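Local coordinates for protein aldose 1-epimerase (Escherichia coli, PDB 3NRE) that probably interconverts the alpha and beta anomers of aldose sugars, acting as an aldose 1-epimerase (mutarotase) of the galactose mutarotase clan, at residues 51-56 and 113-118; 57-62 and 259-264; 79-84 and 173-178; 144-149 and 255-260. All blocks are in the same frame, centred on the assembly; numbering follows the deposited sequence.

Interaction 1 (51-56 and 113-118); sequences LVPFAN and YHYRVS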
# COMPACT_ATOMS: atom_id res chain seq x y z
N LEU A 51 2.21 2.03 -4.22
CA LEU A 51 3.42 1.23 -4.38
C LEU A 51 3.56 0.86 -5.86
O LEU A 51 2.74 0.10 -6.40
CB LEU A 51 3.28 -0.06 -3.50
CG LEU A 51 2.86 0.20 -2.02
CD1 LEU A 51 2.62 -1.12 -1.27
CD2 LEU A 51 3.86 1.07 -1.28
N VAL A 52 4.56 1.44 -6.53
CA VAL A 52 4.82 1.19 -7.96
C VAL A 52 6.28 1.55 -8.22
O VAL A 52 6.76 2.60 -7.79
CB VAL A 52 3.85 2.04 -8.82
CG1 VAL A 52 4.02 3.59 -8.55
CG2 VAL A 52 4.08 1.76 -10.27
N PRO A 53 7.05 0.68 -8.93
CA PRO A 53 6.62 -0.45 -9.74
C PRO A 53 6.68 -1.81 -9.04
O PRO A 53 6.58 -2.86 -9.68
CB PRO A 53 7.62 -0.40 -10.89
CG PRO A 53 8.89 0.01 -10.22
CD PRO A 53 8.41 1.09 -9.26
N PHE A 54 6.85 -1.81 -7.72
CA PHE A 54 6.60 -2.99 -6.88
C PHE A 54 6.54 -2.55 -5.46
O PHE A 54 6.79 -1.37 -5.15
CB PHE A 54 7.65 -4.10 -7.08
CG PHE A 54 9.05 -3.66 -6.82
CD1 PHE A 54 9.59 -3.75 -5.57
CD2 PHE A 54 9.86 -3.25 -7.85
CE1 PHE A 54 10.91 -3.38 -5.34
CE2 PHE A 54 11.17 -2.87 -7.64
CZ PHE A 54 11.70 -2.93 -6.37
N ALA A 55 6.13 -3.45 -4.58
CA ALA A 55 5.98 -3.11 -3.17
C ALA A 55 7.13 -3.69 -2.35
O ALA A 55 7.71 -4.74 -2.70
CB ALA A 55 4.68 -3.66 -2.63
N ASN A 56 7.43 -3.02 -1.24
CA ASN A 56 8.33 -3.51 -0.21
C ASN A 56 9.79 -3.50 -0.74
O ASN A 56 10.16 -2.60 -1.50
CB ASN A 56 7.85 -4.87 0.42
CG ASN A 56 8.23 -5.01 1.87
OD1 ASN A 56 9.39 -5.29 2.17
ND2 ASN A 56 7.30 -4.76 2.78
N TYR A 113 13.86 0.54 -13.42
CA TYR A 113 12.56 0.55 -14.08
C TYR A 113 12.22 1.94 -14.64
O TYR A 113 12.28 2.96 -13.92
CB TYR A 113 11.47 0.18 -13.10
CG TYR A 113 11.41 -1.26 -12.64
CD1 TYR A 113 12.31 -1.76 -11.71
CD2 TYR A 113 10.40 -2.10 -13.06
CE1 TYR A 113 12.19 -3.07 -11.24
CE2 TYR A 113 10.29 -3.37 -12.62
CZ TYR A 113 11.19 -3.87 -11.69
OH TYR A 113 11.05 -5.17 -11.28
N HIS A 114 11.86 1.99 -15.93
CA HIS A 114 11.31 3.19 -16.55
C HIS A 114 9.84 2.89 -16.84
O HIS A 114 9.52 1.82 -17.38
CB HIS A 114 12.03 3.55 -17.87
CG HIS A 114 13.44 4.00 -17.68
ND1 HIS A 114 14.18 4.56 -18.71
CD2 HIS A 114 14.25 3.99 -16.60
CE1 HIS A 114 15.38 4.87 -18.26
NE2 HIS A 114 15.45 4.53 -16.98
N TYR A 115 8.95 3.83 -16.53
CA TYR A 115 7.53 3.56 -16.66
C TYR A 115 6.72 4.85 -16.51
O TYR A 115 7.25 5.91 -16.14
CB TYR A 115 7.03 2.54 -15.60
CG TYR A 115 7.36 3.01 -14.21
CD1 TYR A 115 6.48 3.87 -13.53
CD2 TYR A 115 8.56 2.67 -13.59
CE1 TYR A 115 6.78 4.32 -12.27
CE2 TYR A 115 8.87 3.13 -12.34
CZ TYR A 115 7.97 3.95 -11.69
OH TYR A 115 8.24 4.48 -10.45
N ARG A 116 5.45 4.73 -16.92
CA ARG A 116 4.42 5.74 -16.66
C ARG A 116 3.33 5.06 -15.82
O ARG A 116 2.96 3.92 -16.05
CB ARG A 116 3.85 6.26 -17.99
CG ARG A 116 2.68 7.24 -17.92
CD ARG A 116 2.24 7.65 -19.37
NE ARG A 116 1.09 8.57 -19.37
CZ ARG A 116 1.13 9.89 -19.57
NH1 ARG A 116 2.28 10.52 -19.79
NH2 ARG A 116 0.00 10.60 -19.58
N VAL A 117 2.83 5.77 -14.82
CA VAL A 117 1.75 5.22 -14.01
C VAL A 117 0.66 6.26 -13.87
O VAL A 117 0.99 7.42 -13.71
CB VAL A 117 2.25 4.70 -12.67
CG1 VAL A 117 3.12 5.78 -11.90
CG2 VAL A 117 1.11 4.20 -11.77
N SER A 118 -0.60 5.81 -13.89
CA SER A 118 -1.74 6.60 -13.56
C SER A 118 -2.37 6.09 -12.27
O SER A 118 -2.39 4.90 -11.98
CB SER A 118 -2.75 6.65 -14.73
OG SER A 118 -3.33 5.38 -14.91

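Interaction 2 (57-62 and 259-264); sequences RVSGNR and APDDHH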
# COMPACT_ATOMS: atom_id res chain seq x y z
N ARG A 57 10.61 -4.44 -0.29
CA ARG A 57 12.04 -4.44 -0.53
C ARG A 57 12.45 -5.69 -1.31
O ARG A 57 11.76 -6.71 -1.21
CB ARG A 57 12.74 -4.54 0.82
CG ARG A 57 12.40 -3.40 1.81
CD ARG A 57 12.92 -3.62 3.18
NE ARG A 57 12.58 -2.47 4.05
CZ ARG A 57 11.41 -2.27 4.65
NH1 ARG A 57 10.43 -3.16 4.53
NH2 ARG A 57 11.24 -1.15 5.37
N VAL A 58 13.57 -5.61 -2.04
CA VAL A 58 14.17 -6.78 -2.70
C VAL A 58 15.49 -7.05 -1.95
O VAL A 58 16.40 -6.22 -2.00
CB VAL A 58 14.47 -6.52 -4.14
CG1 VAL A 58 15.09 -7.81 -4.78
CG2 VAL A 58 13.20 -6.04 -4.93
N SER A 59 15.53 -8.15 -1.19
CA SER A 59 16.69 -8.37 -0.31
C SER A 59 17.97 -8.39 -1.09
O SER A 59 18.08 -9.06 -2.14
CB SER A 59 16.50 -9.56 0.62
OG SER A 59 16.32 -10.70 -0.14
N GLY A 60 18.93 -7.62 -0.60
CA GLY A 60 20.22 -7.46 -1.25
C GLY A 60 20.30 -6.36 -2.30
O GLY A 60 21.36 -6.09 -2.83
N ASN A 61 19.17 -5.72 -2.57
CA ASN A 61 19.06 -4.65 -3.59
C ASN A 61 19.56 -5.14 -4.95
O ASN A 61 20.22 -4.42 -5.69
CB ASN A 61 19.85 -3.41 -3.17
CG ASN A 61 19.15 -2.57 -2.14
OD1 ASN A 61 17.92 -2.46 -2.13
ND2 ASN A 61 19.95 -1.90 -1.30
N ARG A 62 19.25 -6.39 -5.25
CA ARG A 62 19.57 -6.98 -6.55
C ARG A 62 18.66 -8.13 -6.90
O ARG A 62 18.00 -8.72 -6.03
CB ARG A 62 21.06 -7.37 -6.64
CG ARG A 62 21.64 -8.14 -5.46
CD ARG A 62 21.14 -9.53 -5.35
NE ARG A 62 21.25 -10.31 -6.60
CZ ARG A 62 20.61 -11.46 -6.81
NH1 ARG A 62 19.92 -12.04 -5.82
NH2 ARG A 62 20.69 -12.04 -7.99
N ALA A 259 4.09 -11.19 -3.48
CA ALA A 259 4.72 -11.52 -2.19
C ALA A 259 6.04 -10.75 -2.06
O ALA A 259 6.69 -10.51 -3.07
CB ALA A 259 4.99 -12.99 -2.09
N PRO A 260 6.44 -10.46 -0.81
CA PRO A 260 7.76 -9.88 -0.63
C PRO A 260 8.84 -10.81 -1.19
O PRO A 260 8.75 -12.04 -1.02
CB PRO A 260 7.88 -9.76 0.88
CG PRO A 260 6.96 -10.83 1.42
CD PRO A 260 5.83 -10.88 0.46
N ASP A 261 9.82 -10.23 -1.89
CA ASP A 261 10.97 -10.96 -2.42
C ASP A 261 10.55 -11.89 -3.57
O ASP A 261 11.26 -12.83 -3.88
CB ASP A 261 11.73 -11.76 -1.33
CG ASP A 261 13.01 -11.07 -0.86
OD1 ASP A 261 13.22 -9.91 -1.26
OD2 ASP A 261 13.80 -11.73 -0.11
N ASP A 262 9.41 -11.60 -4.22
CA ASP A 262 9.03 -12.39 -5.39
C ASP A 262 10.07 -12.23 -6.49
O ASP A 262 10.21 -13.08 -7.35
CB ASP A 262 7.65 -12.01 -5.91
CG ASP A 262 6.53 -12.93 -5.42
OD1 ASP A 262 6.78 -14.00 -4.83
OD2 ASP A 262 5.37 -12.58 -5.73
N HIS A 263 10.84 -11.14 -6.47
CA HIS A 263 11.91 -10.98 -7.47
C HIS A 263 12.92 -12.15 -7.45
O HIS A 263 13.64 -12.37 -8.42
CB HIS A 263 12.69 -9.69 -7.23
CG HIS A 263 12.02 -8.47 -7.74
ND1 HIS A 263 11.01 -7.83 -7.06
CD2 HIS A 263 12.25 -7.72 -8.85
CE1 HIS A 263 10.64 -6.75 -7.72
NE2 HIS A 263 11.39 -6.65 -8.80
N HIS A 264 12.97 -12.86 -6.32
CA HIS A 264 13.87 -14.00 -6.12
C HIS A 264 13.25 -15.38 -6.38
O HIS A 264 13.95 -16.39 -6.35
CB HIS A 264 14.42 -14.01 -4.70
CG HIS A 264 15.24 -12.80 -4.38
ND1 HIS A 264 15.25 -12.22 -3.13
CD2 HIS A 264 16.06 -12.06 -5.15
CE1 HIS A 264 16.04 -11.16 -3.16
NE2 HIS A 264 16.54 -11.04 -4.37
O HOH W 1 9.30 -7.12 -2.42

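Interaction 3 (79-84 and 173-178); sequences DAHYLH and QWLAGE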
# COMPACT_ATOMS: atom_id res chain seq x y z
N ASP A 79 16.55 3.73 5.22
CA ASP A 79 16.50 2.27 4.91
C ASP A 79 17.64 1.94 3.93
O ASP A 79 17.83 2.65 2.90
CB ASP A 79 15.14 1.90 4.35
CG ASP A 79 14.85 0.38 4.37
OD1 ASP A 79 15.76 -0.47 4.22
OD2 ASP A 79 13.69 0.03 4.67
N ALA A 80 18.43 0.91 4.24
CA ALA A 80 19.46 0.40 3.35
C ALA A 80 18.89 -0.19 2.07
O ALA A 80 19.56 -0.22 1.02
CB ALA A 80 20.37 -0.65 4.04
N HIS A 81 17.65 -0.66 2.14
CA HIS A 81 17.02 -1.23 0.96
C HIS A 81 16.15 -0.23 0.25
O HIS A 81 15.38 0.49 0.88
CB HIS A 81 16.15 -2.44 1.32
CG HIS A 81 16.95 -3.66 1.59
ND1 HIS A 81 17.54 -3.91 2.81
CD2 HIS A 81 17.37 -4.64 0.75
CE1 HIS A 81 18.27 -5.01 2.71
NE2 HIS A 81 18.16 -5.49 1.49
N TYR A 82 16.27 -0.24 -1.07
CA TYR A 82 15.29 0.38 -1.95
C TYR A 82 13.93 -0.13 -1.52
O TYR A 82 13.74 -1.35 -1.33
CB TYR A 82 15.59 0.01 -3.38
CG TYR A 82 14.61 0.54 -4.40
CD1 TYR A 82 13.48 -0.18 -4.73
CD2 TYR A 82 14.85 1.70 -5.09
CE1 TYR A 82 12.58 0.30 -5.70
CE2 TYR A 82 13.95 2.17 -6.06
CZ TYR A 82 12.86 1.45 -6.36
OH TYR A 82 11.98 1.87 -7.37
N LEU A 83 12.99 0.80 -1.33
CA LEU A 83 11.70 0.51 -0.70
C LEU A 83 10.52 1.07 -1.50
O LEU A 83 10.51 2.23 -1.81
CB LEU A 83 11.77 1.12 0.72
CG LEU A 83 10.59 1.06 1.57
CD1 LEU A 83 10.15 -0.42 1.89
CD2 LEU A 83 10.74 1.83 2.92
N HIS A 84 9.52 0.21 -1.80
CA HIS A 84 8.17 0.64 -2.27
C HIS A 84 8.18 1.37 -3.59
O HIS A 84 7.20 2.06 -3.90
CB HIS A 84 7.52 1.55 -1.22
CG HIS A 84 7.16 0.85 0.05
ND1 HIS A 84 6.75 -0.46 0.08
CD2 HIS A 84 7.10 1.31 1.32
CE1 HIS A 84 6.47 -0.79 1.33
NE2 HIS A 84 6.68 0.26 2.10
N GLN A 173 17.05 -6.06 9.25
CA GLN A 173 16.88 -5.03 8.19
C GLN A 173 15.44 -4.85 7.72
O GLN A 173 15.18 -4.39 6.61
CB GLN A 173 17.78 -5.35 7.00
CG GLN A 173 19.27 -5.40 7.30
CD GLN A 173 20.08 -5.56 6.01
OE1 GLN A 173 20.15 -6.65 5.44
NE2 GLN A 173 20.72 -4.51 5.59
N TRP A 174 14.49 -5.23 8.58
CA TRP A 174 13.05 -5.12 8.28
C TRP A 174 12.58 -6.02 7.17
O TRP A 174 11.52 -5.82 6.62
CB TRP A 174 12.62 -3.68 8.02
CG TRP A 174 12.89 -2.81 9.12
CD1 TRP A 174 12.62 -3.05 10.45
CD2 TRP A 174 13.53 -1.56 9.05
NE1 TRP A 174 13.06 -2.01 11.22
CE2 TRP A 174 13.63 -1.07 10.38
CE3 TRP A 174 14.06 -0.81 8.00
CZ2 TRP A 174 14.22 0.15 10.68
CZ3 TRP A 174 14.65 0.44 8.30
CH2 TRP A 174 14.73 0.89 9.62
N LEU A 175 13.38 -7.04 6.84
CA LEU A 175 13.12 -7.88 5.71
C LEU A 175 12.22 -9.06 6.10
O LEU A 175 12.27 -9.58 7.20
CB LEU A 175 14.44 -8.48 5.15
CG LEU A 175 15.41 -7.51 4.45
CD1 LEU A 175 16.73 -8.14 4.16
CD2 LEU A 175 14.81 -6.92 3.20
N ALA A 176 11.43 -9.49 5.14
CA ALA A 176 10.76 -10.79 5.26
C ALA A 176 11.74 -11.96 5.38
O ALA A 176 12.71 -12.05 4.61
CB ALA A 176 9.84 -11.00 4.08
N GLY A 177 11.51 -12.81 6.38
CA GLY A 177 12.32 -13.99 6.65
C GLY A 177 11.68 -15.31 6.26
O GLY A 177 11.18 -15.45 5.14
N GLU A 178 11.76 -16.29 7.17
CA GLU A 178 11.26 -17.63 6.91
C GLU A 178 9.76 -17.61 6.83
O GLU A 178 9.08 -16.93 7.61
CB GLU A 178 11.72 -18.65 7.98
CG GLU A 178 11.60 -20.10 7.52
CD GLU A 178 12.23 -21.14 8.49
OE1 GLU A 178 11.65 -21.41 9.58
OE2 GLU A 178 13.28 -21.72 8.14
O HOH W 2 16.56 -2.63 5.16

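Interaction 4 (144-149 and 255-260); sequences FGTGWH and PMSHAP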
# COMPACT_ATOMS: atom_id res chain seq x y z
N PHE A 144 6.60 -6.58 -12.63
CA PHE A 144 5.92 -5.47 -12.01
C PHE A 144 4.90 -5.90 -10.97
O PHE A 144 4.28 -6.98 -11.02
CB PHE A 144 5.20 -4.61 -13.06
CG PHE A 144 6.11 -3.67 -13.87
CD1 PHE A 144 6.90 -4.17 -14.88
CD2 PHE A 144 6.07 -2.29 -13.70
CE1 PHE A 144 7.71 -3.34 -15.62
CE2 PHE A 144 6.89 -1.44 -14.48
CZ PHE A 144 7.66 -1.96 -15.45
N GLY A 145 4.67 -4.99 -10.05
CA GLY A 145 3.57 -5.14 -9.12
C GLY A 145 3.05 -3.77 -8.70
O GLY A 145 3.66 -2.76 -8.96
N THR A 146 1.92 -3.80 -8.01
CA THR A 146 1.25 -2.60 -7.48
C THR A 146 0.65 -2.89 -6.12
O THR A 146 0.45 -4.07 -5.70
CB THR A 146 0.12 -2.13 -8.43
OG1 THR A 146 -0.70 -3.26 -8.77
CG2 THR A 146 0.69 -1.55 -9.68
N GLY A 147 0.36 -1.80 -5.42
CA GLY A 147 -0.24 -1.92 -4.12
C GLY A 147 -0.38 -0.58 -3.51
O GLY A 147 -0.13 0.42 -4.16
N TRP A 148 -0.84 -0.60 -2.28
CA TRP A 148 -1.00 0.61 -1.50
C TRP A 148 -0.64 0.36 -0.07
O TRP A 148 -0.62 -0.78 0.42
CB TRP A 148 -2.45 1.12 -1.55
CG TRP A 148 -2.91 1.66 -2.85
CD1 TRP A 148 -2.88 2.97 -3.29
CD2 TRP A 148 -3.50 0.89 -3.91
NE1 TRP A 148 -3.42 3.04 -4.59
CE2 TRP A 148 -3.80 1.79 -4.98
CE3 TRP A 148 -3.77 -0.48 -4.08
CZ2 TRP A 148 -4.38 1.35 -6.17
CZ3 TRP A 148 -4.31 -0.91 -5.27
CH2 TRP A 148 -4.64 0.01 -6.29
N HIS A 149 -0.39 1.50 0.60
CA HIS A 149 0.05 1.52 1.97
C HIS A 149 -0.81 2.45 2.80
O HIS A 149 -0.39 3.56 3.15
CB HIS A 149 1.53 1.89 1.97
CG HIS A 149 2.23 1.70 3.27
ND1 HIS A 149 1.96 2.48 4.37
CD2 HIS A 149 3.27 0.91 3.62
CE1 HIS A 149 2.79 2.16 5.36
NE2 HIS A 149 3.61 1.22 4.92
N PRO A 255 -2.24 -3.80 1.04
CA PRO A 255 -2.45 -4.80 -0.02
C PRO A 255 -1.37 -4.74 -1.10
O PRO A 255 -0.91 -3.66 -1.53
CB PRO A 255 -3.79 -4.44 -0.60
CG PRO A 255 -3.82 -2.91 -0.41
CD PRO A 255 -3.19 -2.69 0.91
N MSE A 256 -0.94 -5.94 -1.52
CA MSE A 256 0.08 -6.03 -2.52
C MSE A 256 -0.29 -7.08 -3.51
O MSE A 256 -0.82 -8.14 -3.14
CB MSE A 256 1.45 -6.45 -1.90
CG MSE A 256 1.99 -5.48 -0.89
SE MSE A 256 3.37 -6.46 0.10
CE MSE A 256 4.46 -7.11 -1.22
N SER A 257 0.04 -6.81 -4.77
CA SER A 257 -0.26 -7.74 -5.85
C SER A 257 0.71 -8.93 -5.93
O SER A 257 0.52 -9.82 -6.77
CB SER A 257 -0.23 -6.99 -7.19
OG SER A 257 1.09 -6.67 -7.57
N HIS A 258 1.70 -8.93 -5.03
CA HIS A 258 2.74 -9.94 -5.04
C HIS A 258 3.27 -10.15 -3.64
O HIS A 258 2.94 -9.37 -2.77
CB HIS A 258 3.86 -9.55 -5.99
CG HIS A 258 4.61 -8.32 -5.57
ND1 HIS A 258 5.77 -8.37 -4.85
CD2 HIS A 258 4.36 -7.01 -5.81
CE1 HIS A 258 6.19 -7.14 -4.62
NE2 HIS A 258 5.35 -6.29 -5.18
N ALA A 259 4.09 -11.19 -3.48
CA ALA A 259 4.72 -11.52 -2.19
C ALA A 259 6.04 -10.75 -2.06
O ALA A 259 6.69 -10.51 -3.07
CB ALA A 259 4.99 -12.99 -2.09
N PRO A 260 6.44 -10.46 -0.81
CA PRO A 260 7.76 -9.88 -0.63
C PRO A 260 8.84 -10.81 -1.19
O PRO A 260 8.75 -12.04 -1.02
CB PRO A 260 7.88 -9.76 0.88
CG PRO A 260 6.96 -10.83 1.42
CD PRO A 260 5.83 -10.88 0.46
O HOH W 3 2.13 -8.25 -9.33

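Interaction 1 (51-56 and 113-118)
Pro53 fits its small rigid ring against two tyrosines set two residues apart, Tyr113 and Tyr115. Its CG lies over one face of the Tyr113 ring, displaced toward the rim, in a CH-pi contact 4.0 Å from the ring centroid. The proline crosses Tyr115 at about a right angle: CB lies over a face of that ring, and CD comes within 3.7 Å of Tyr115 CE2. Tyr115 CB points toward the loop, and its CG stands between the backbone N and the carbonyl carbon (chi1 56°). The peptide bond before Pro53 is cis, and the loop after strand 48-51 packs here on strand 114-123, in the nine-stranded antiparallel sheet of the mutarotase fold. Phe54 approaches Tyr113 from another direction, with Tyr113 CE1 at the edge of the phenylalanine ring, 3.7 Å from CE2 of Phe54, and the planes at 53°. The Tyr113 hydroxyl is hydrogen-bonded to Pro143 O and His263 NE2, and that of Tyr115 to Asp86. An alanine in place of Tyr113 would probably leave Pro53 CG without its aromatic face and His263 without its phenol partner. Farther along the strand, Val52 and Val117 meet tip to tip, their CG1 methyls 4.1 Å apart.

Interaction 2 (57-62 and 259-264)
Asp261 grips Ser59 with both carboxylate oxygens. The backbone N of Ser59 donates to the syn lone pair of Asp261 OD1 at 2.9 Å, an almost straight bond of 174°. Beside it the serine hydroxyl donates to Asp261 OD2, with OG 2.7 Å away and 18° out of the carboxylate plane. Serine suits the place because its OG, held between its own N and carbonyl carbon (chi1 60°), reaches the second oxygen while the N reaches the first. A water adds an indirect link, donating to Arg57 O and accepting from Asp261 N. His264 is modelled in two conformers, so its contacts are less certain; in one of them NE2 donates to Arg62 O at 3.2 Å, with the acceptor close to the ring plane. In that conformer the Arg62 guanidinium crosses the ring obliquely with the two planes nearly parallel, and its NH2 forms a salt bridge with Glu69. Farther in, Val58 divides its branches between two histidines. CG2 sits over one face of His263, offset toward the rim, in a CH-pi contact 3.8 Å from the ring centroid. CG1, anti to the backbone N, comes within 3.6 Å of His264 NE2, under the same proviso. His263 NE2 is itself bonded to the Tyr113 hydroxyl. Asp261 occupies the third position of a type II beta turn from Ala259 to Asp262, where the backbone is left-handed, and a 3-10 turn follows. Its carboxylate thus clasps the loop leading to strand 62-65, joining two of the long connections of this mutarotase-type beta-sandwich.

Interaction 3 (79-84 and 173-178)
Asp79, His81 and Gln173 meet through one water, with no direct hydrogen bond between the two segments. That water donates to Asp79 OD1 and to Gln173 O, 2.7 Å from the latter, and is also bonded to His81 ND1. OD1 of Asp79 has a second task: it accepts the N-H of His81 at 2.8 Å, closing an Asx turn. The His81 ring is packed on one face and at its edge. Leu175 CD2 stands over the centre of one face, 3.9 Å from the centroid and only 7° off the normal, so a branched leucine fills that side with a methyl. The amide of Gln173 comes to the ring edge, its OE1 3.7 Å from His81 CE1, with the two planes 69° apart. NE2 of His81 is engaged elsewhere, by Gly60 N. On the other flank the Asp79 carboxylate lies at the rim of the indole: OD2 is 3.5 Å from Trp174 CE3, near the ring plane, where the oxygen would probably be drawn to the slightly positive C-H edge. OD2 also holds Arg57 in a salt bridge. Gln173 and Trp174 both have left-handed backbones in the short connection between the antiparallel strands 166-170 and 176-180. That connection is thereby fastened to loop 79-84; a di(hydroxyethyl)ether, probably from the crystallisation liquor, lies near Trp174 and may mark the rim of a pocket.

Interaction 4 (144-149 and 255-260)
Pro255 CG meets the Trp148 indole at its edge, near the ring plane, while His258 CD2 lies 3.9 Å from Gly145 CA, met obliquely. One face of the His258 imidazole carries the CE methyl of Met256, present as selenomethionine, 3.8 Å above the plane and offset toward the rim; Ser257 OG lies at the ring's edge. These groups flank an antiparallel pairing of strands 142-153 and 250-256, within one of the sheets of the mutarotase fold, with a single bridge between Gly147 and Met256. Trp148 N donates to Pro255 O in the plane of that carbonyl, and the indole NE1 is bonded to Gln119. The two glycines are demanded by the closeness of the chains. A CB on Gly145 would fall 2.4 Å from His258 CD2, and one on Gly147 would strike Pro255 O. His258 is held at both ring nitrogens: ND1 donates to Ala259 O at 2.9 Å, from above that carbonyl's plane, and NE2 pairs with Ala55 N. Beyond the bridge, Ser257 continues the pairing with its side chain. Its OG, between the backbone N and carbonyl carbon (chi1 73°), accepts the N-H of Thr146 at 3.0 Å and also binds a water that lies within hydrogen-bonding distance of Phe144 O. An alanine in place of Ser257 would probably leave Thr146 N without its acceptor and the water without one of its partners. The backbone of Ser257 answers in turn: its N donates to Thr146 O at 2.9 Å, with the donor almost exactly in line with the C=O bond, at 179°.

How the interactions relate
From the N terminus, the loop after strand 48-51 supplies the first segments of interactions 1 and 2. Interaction 1 closes first, on strand 114-123 of the nine-stranded sheet. Interaction 3 closes loop 79-84 on the start of strand 176-180, nested inside interaction 2, which spans almost two hundred residues before closing on the loop after strand 250-256. Interaction 1 crosses both, and interaction 3 crosses interaction 4. Interaction 4, opening after interaction 1 has closed, pairs strands 142-153 and 250-256 and shares Ala259 and Pro260 with interaction 2. Backbone bonds of 51-56 to Gly145 and Gly147 join interactions 1 and 4, while Asn61 bonds to Ala80 to join interactions 2 and 3.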